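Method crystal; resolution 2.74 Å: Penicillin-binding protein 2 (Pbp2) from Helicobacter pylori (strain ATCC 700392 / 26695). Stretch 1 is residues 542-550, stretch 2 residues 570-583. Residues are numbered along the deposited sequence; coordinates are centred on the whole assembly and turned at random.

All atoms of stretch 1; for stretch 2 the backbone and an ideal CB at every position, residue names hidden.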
# COMPACT_ATOMS: atom_id res chain seq x y z
N HIS A 542 5.41 11.81 -40.16
CA HIS A 542 4.51 11.65 -39.01
C HIS A 542 3.12 12.20 -39.36
O HIS A 542 2.98 13.01 -40.29
CB HIS A 542 5.02 12.39 -37.77
CG HIS A 542 6.41 12.04 -37.36
ND1 HIS A 542 6.83 10.74 -37.20
CD2 HIS A 542 7.46 12.82 -37.05
CE1 HIS A 542 8.10 10.74 -36.83
NE2 HIS A 542 8.51 11.99 -36.74
N ALA A 543 2.12 11.77 -38.59
CA ALA A 543 0.73 12.07 -38.91
C ALA A 543 0.02 12.75 -37.75
O ALA A 543 0.05 12.26 -36.63
CB ALA A 543 -0.01 10.79 -39.28
N TRP A 544 -0.65 13.87 -38.04
CA TRP A 544 -1.42 14.59 -37.04
C TRP A 544 -2.90 14.57 -37.40
O TRP A 544 -3.27 14.45 -38.58
CB TRP A 544 -1.00 16.07 -36.97
CG TRP A 544 0.24 16.38 -36.20
CD1 TRP A 544 1.50 16.53 -36.71
CD2 TRP A 544 0.34 16.61 -34.80
NE1 TRP A 544 2.38 16.84 -35.71
CE2 TRP A 544 1.70 16.89 -34.53
CE3 TRP A 544 -0.57 16.60 -33.74
CZ2 TRP A 544 2.16 17.15 -33.24
CZ3 TRP A 544 -0.12 16.87 -32.47
CH2 TRP A 544 1.23 17.14 -32.23
N ILE A 545 -3.73 14.72 -36.37
CA ILE A 545 -5.14 15.06 -36.51
C ILE A 545 -5.60 15.59 -35.16
O ILE A 545 -5.38 14.96 -34.13
CB ILE A 545 -6.01 13.87 -36.96
CG1 ILE A 545 -7.47 14.29 -37.16
CG2 ILE A 545 -5.88 12.71 -35.97
CD1 ILE A 545 -8.26 13.37 -38.07
N THR A 546 -6.19 16.78 -35.16
CA THR A 546 -6.75 17.36 -33.96
C THR A 546 -8.17 17.73 -34.30
O THR A 546 -8.52 17.81 -35.44
CB THR A 546 -5.92 18.55 -33.47
OG1 THR A 546 -6.28 18.89 -32.13
CG2 THR A 546 -6.11 19.75 -34.37
N ALA A 547 -9.02 17.87 -33.30
CA ALA A 547 -10.46 17.98 -33.54
C ALA A 547 -11.23 18.37 -32.28
O ALA A 547 -10.81 18.05 -31.17
CB ALA A 547 -11.00 16.66 -34.09
N PHE A 548 -12.35 19.08 -32.46
CA PHE A 548 -13.28 19.36 -31.36
C PHE A 548 -14.69 18.80 -31.61
O PHE A 548 -15.12 18.61 -32.76
CB PHE A 548 -13.35 20.84 -31.03
CG PHE A 548 -13.98 21.68 -32.10
CD1 PHE A 548 -15.33 21.96 -32.06
CD2 PHE A 548 -13.21 22.23 -33.11
CE1 PHE A 548 -15.91 22.76 -33.03
CE2 PHE A 548 -13.78 23.04 -34.08
CZ PHE A 548 -15.14 23.30 -34.03
N LEU A 549 -15.40 18.53 -30.52
CA LEU A 549 -16.69 17.89 -30.62
C LEU A 549 -17.54 18.19 -29.39
O LEU A 549 -17.04 18.41 -28.30
CB LEU A 549 -16.53 16.38 -30.78
CG LEU A 549 -16.03 15.57 -29.58
CD1 LEU A 549 -16.41 14.11 -29.69
CD2 LEU A 549 -14.54 15.73 -29.45
N PRO A 550 -18.86 18.20 -29.58
CA PRO A 550 -19.56 18.13 -30.87
C PRO A 550 -19.53 19.49 -31.58
O PRO A 550 -19.41 20.54 -30.92
CB PRO A 550 -20.97 17.75 -30.46
CG PRO A 550 -21.13 18.33 -29.08
CD PRO A 550 -19.78 18.21 -28.44
N UNK A 570 -5.09 9.63 -42.77
CA UNK A 570 -5.05 8.21 -42.41
C UNK A 570 -5.42 7.95 -40.94
O UNK A 570 -5.55 6.81 -40.53
CB UNK A 570 -3.65 7.65 -42.69
N UNK A 571 -5.59 9.00 -40.15
CA UNK A 571 -5.90 8.89 -38.73
C UNK A 571 -7.35 9.19 -38.37
O UNK A 571 -7.70 9.24 -37.18
CB UNK A 571 -4.99 9.83 -37.94
N UNK A 572 -8.19 9.40 -39.37
CA UNK A 572 -9.61 9.61 -39.14
C UNK A 572 -10.31 8.41 -38.53
O UNK A 572 -11.28 8.56 -37.81
CB UNK A 572 -10.29 9.98 -40.46
N UNK A 573 -9.82 7.20 -38.83
CA UNK A 573 -10.43 5.97 -38.33
C UNK A 573 -10.24 5.81 -36.83
O UNK A 573 -11.02 5.12 -36.16
CB UNK A 573 -9.85 4.76 -39.06
N UNK A 574 -9.20 6.47 -36.31
CA UNK A 574 -8.88 6.43 -34.88
C UNK A 574 -9.65 7.51 -34.13
O UNK A 574 -10.13 7.26 -33.02
CB UNK A 574 -7.38 6.60 -34.66
N UNK A 575 -9.77 8.69 -34.73
CA UNK A 575 -10.57 9.77 -34.16
C UNK A 575 -12.04 9.37 -33.90
O UNK A 575 -12.58 9.63 -32.82
CB UNK A 575 -10.53 10.98 -35.10
N UNK A 576 -12.68 8.75 -34.89
CA UNK A 576 -14.07 8.32 -34.75
C UNK A 576 -14.22 7.36 -33.60
O UNK A 576 -15.13 7.49 -32.77
CB UNK A 576 -14.57 7.67 -36.04
N UNK A 577 -13.31 6.40 -33.52
CA UNK A 577 -13.42 5.35 -32.53
C UNK A 577 -13.40 5.90 -31.12
O UNK A 577 -14.14 5.40 -30.26
CB UNK A 577 -12.29 4.33 -32.71
N UNK A 578 -12.57 6.92 -30.88
CA UNK A 578 -12.53 7.60 -29.58
C UNK A 578 -13.78 8.45 -29.35
O UNK A 578 -14.36 8.41 -28.26
CB UNK A 578 -11.28 8.48 -29.48
N UNK A 579 -14.21 9.21 -30.36
CA UNK A 579 -15.41 10.07 -30.24
C UNK A 579 -16.71 9.26 -30.02
O UNK A 579 -17.65 9.73 -29.37
CB UNK A 579 -15.55 10.93 -31.50
N UNK A 580 -16.73 8.04 -30.57
CA UNK A 580 -17.82 7.08 -30.37
C UNK A 580 -17.82 6.48 -28.96
O UNK A 580 -18.88 6.26 -28.37
CB UNK A 580 -17.72 5.96 -31.41
N UNK A 581 -16.63 6.17 -28.45
CA UNK A 581 -16.48 5.68 -27.08
C UNK A 581 -17.01 6.71 -26.05
O UNK A 581 -17.58 6.33 -25.03
CB UNK A 581 -15.01 5.36 -26.80
N UNK A 582 -16.82 8.00 -26.31
CA UNK A 582 -17.36 9.06 -25.44
C UNK A 582 -18.90 9.14 -25.54
O UNK A 582 -19.57 9.57 -24.61
CB UNK A 582 -16.74 10.41 -25.81
N UNK A 583 -19.41 8.75 -26.70
CA UNK A 583 -20.84 8.70 -26.97
C UNK A 583 -21.42 7.50 -26.25
O UNK A 583 -22.36 7.61 -25.47
CB UNK A 583 -21.12 8.63 -28.47

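Stretch 1 is a strand whose Ala543, Ile545, Ala547 and Leu549 turn CA-to-CB toward stretch 2, offering an apolar face with small alanine steps. The helix 572-583 runs along it at 35°, its axis 9.4 Å away at closest approach, so successive helical turns meet alternate residues of the strand.

At position 570 the bond points sideways and the ideal CB has nothing of stretch 1 within 5.5 Å; almost any residue fits, polar ones included. It is Lys570, whose end leads away.

Position 571 points toward the strand. Its ideal CB lies 3.6 Å from Ile545 CG2 and 5.2 Å from Ala543 CB, which favours a mid-sized aliphatic chain, although the N-cap position would often hold Ser, Thr or Asp. The residue is Leu571. Its CB packs 3.6 Å from Ile545 CG2, and its CD1 reaches 3.6 Å from Ala543 CB, filling the space beside that small side chain.

Position 572 has phi/psi of -64/-30, which demands no glycine, and its ideal CB would stand 4.6 Å from Ile545 CD1, so a small residue is plausible. Gly572 leaves its CA 4.1 Å from Ile545 CD1. Position 573 is out of reach of stretch 1, with room for a CB, so it is more permissive than 572; it is Gly573.

Position 574 points toward the strand but its ideal CB finds nothing within 5.5 Å, so the strand hardly restricts it. Leu574 CB stays 6.4 Å from Ile545 CG2, its nearest approach.

Position 575, one turn after 571, places its ideal CB 4.4 Å from Ile545 CD1 and faces the low ground at Ala547. Leu, Ile or Met would suit. Leu575, with chi1 t and chi2 p, brings CD2 to 3.7 Å from Ile545 CD1 and 3.6 Å from Ala547 CB, bridging the two.

Positions 576, 577 and 578 are out of reach, and stretch 1 sets no preference; they are Val576, Lys577 and Met578.

Position 579 turns back toward the strand, its ideal CB only 3.8 Å from Leu549 CD1. Ala, Ser or another small residue would be easiest here. Ser579 sets CB 3.7 Å from Leu549 CD1, while its OG donates to Val576 O at 2.9 Å, satisfying the hydroxyl within the helix.

Position 580 points away and 581 is out of reach, so polar residues are acceptable; they are Asn580 and Lys581.

Position 582 points toward Leu549, with 5.4 Å from its ideal CB to Leu549 CD1, a gap for a longer apolar chain. Leu582 CD1 approaches Leu549 CD1 at 4.4 Å, a looser contact.

Position 583 is unconstrained by the strand; Tyr583 touches a crystal neighbour.

Stretch 2, residues 570-583: KLGGLLVKMSNKLY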
# COMPACT_ATOMS: atom_id res chain seq x y z
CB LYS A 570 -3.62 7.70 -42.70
CG LYS A 570 -3.47 6.27 -43.21
CD LYS A 570 -2.36 6.16 -44.27
CE LYS A 570 -1.27 5.13 -43.95
NZ LYS A 570 -1.79 3.78 -43.62
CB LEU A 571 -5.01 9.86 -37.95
CG LEU A 571 -3.52 9.65 -38.02
CD1 LEU A 571 -2.86 10.62 -37.05
CD2 LEU A 571 -3.17 8.20 -37.68
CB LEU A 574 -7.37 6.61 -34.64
CG LEU A 574 -6.39 5.60 -35.26
CD1 LEU A 574 -4.96 5.98 -34.86
CD2 LEU A 574 -6.67 4.15 -34.88
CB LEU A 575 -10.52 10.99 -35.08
CG LEU A 575 -11.33 12.22 -34.65
CD1 LEU A 575 -11.03 12.65 -33.21
CD2 LEU A 575 -11.05 13.38 -35.60
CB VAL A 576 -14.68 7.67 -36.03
CG1 VAL A 576 -14.87 8.71 -37.12
CG2 VAL A 576 -13.84 6.49 -36.54
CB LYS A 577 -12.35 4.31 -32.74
CG LYS A 577 -12.69 3.47 -33.96
CD LYS A 577 -11.65 2.44 -34.31
CE LYS A 577 -12.00 1.81 -35.64
NZ LYS A 577 -11.03 0.72 -35.91
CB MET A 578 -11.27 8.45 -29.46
CG MET A 578 -11.07 9.10 -28.11
SD MET A 578 -11.02 7.90 -26.77
CE MET A 578 -9.29 7.44 -26.84
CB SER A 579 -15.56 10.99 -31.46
OG SER A 579 -15.99 10.25 -32.58
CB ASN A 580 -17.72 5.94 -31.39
CG ASN A 580 -18.28 6.31 -32.75
OD1 ASN A 580 -18.82 7.41 -32.95
ND2 ASN A 580 -18.17 5.39 -33.69
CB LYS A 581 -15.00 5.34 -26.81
CG LYS A 581 -14.67 4.76 -25.44
CD LYS A 581 -15.39 3.46 -25.14
CE LYS A 581 -14.96 2.33 -26.04
NZ LYS A 581 -15.67 1.08 -25.62
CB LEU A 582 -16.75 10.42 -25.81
CG LEU A 582 -15.24 10.59 -25.62
CD1 LEU A 582 -14.71 11.81 -26.36
CD2 LEU A 582 -14.86 10.72 -24.15
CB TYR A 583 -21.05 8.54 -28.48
CG TYR A 583 -22.49 8.55 -28.97
CD1 TYR A 583 -23.21 9.73 -29.01
CD2 TYR A 583 -23.10 7.39 -29.43
CE1 TYR A 583 -24.52 9.75 -29.45
CE2 TYR A 583 -24.41 7.40 -29.88
CZ TYR A 583 -25.10 8.59 -29.89
OH TYR A 583 -26.39 8.61 -30.36
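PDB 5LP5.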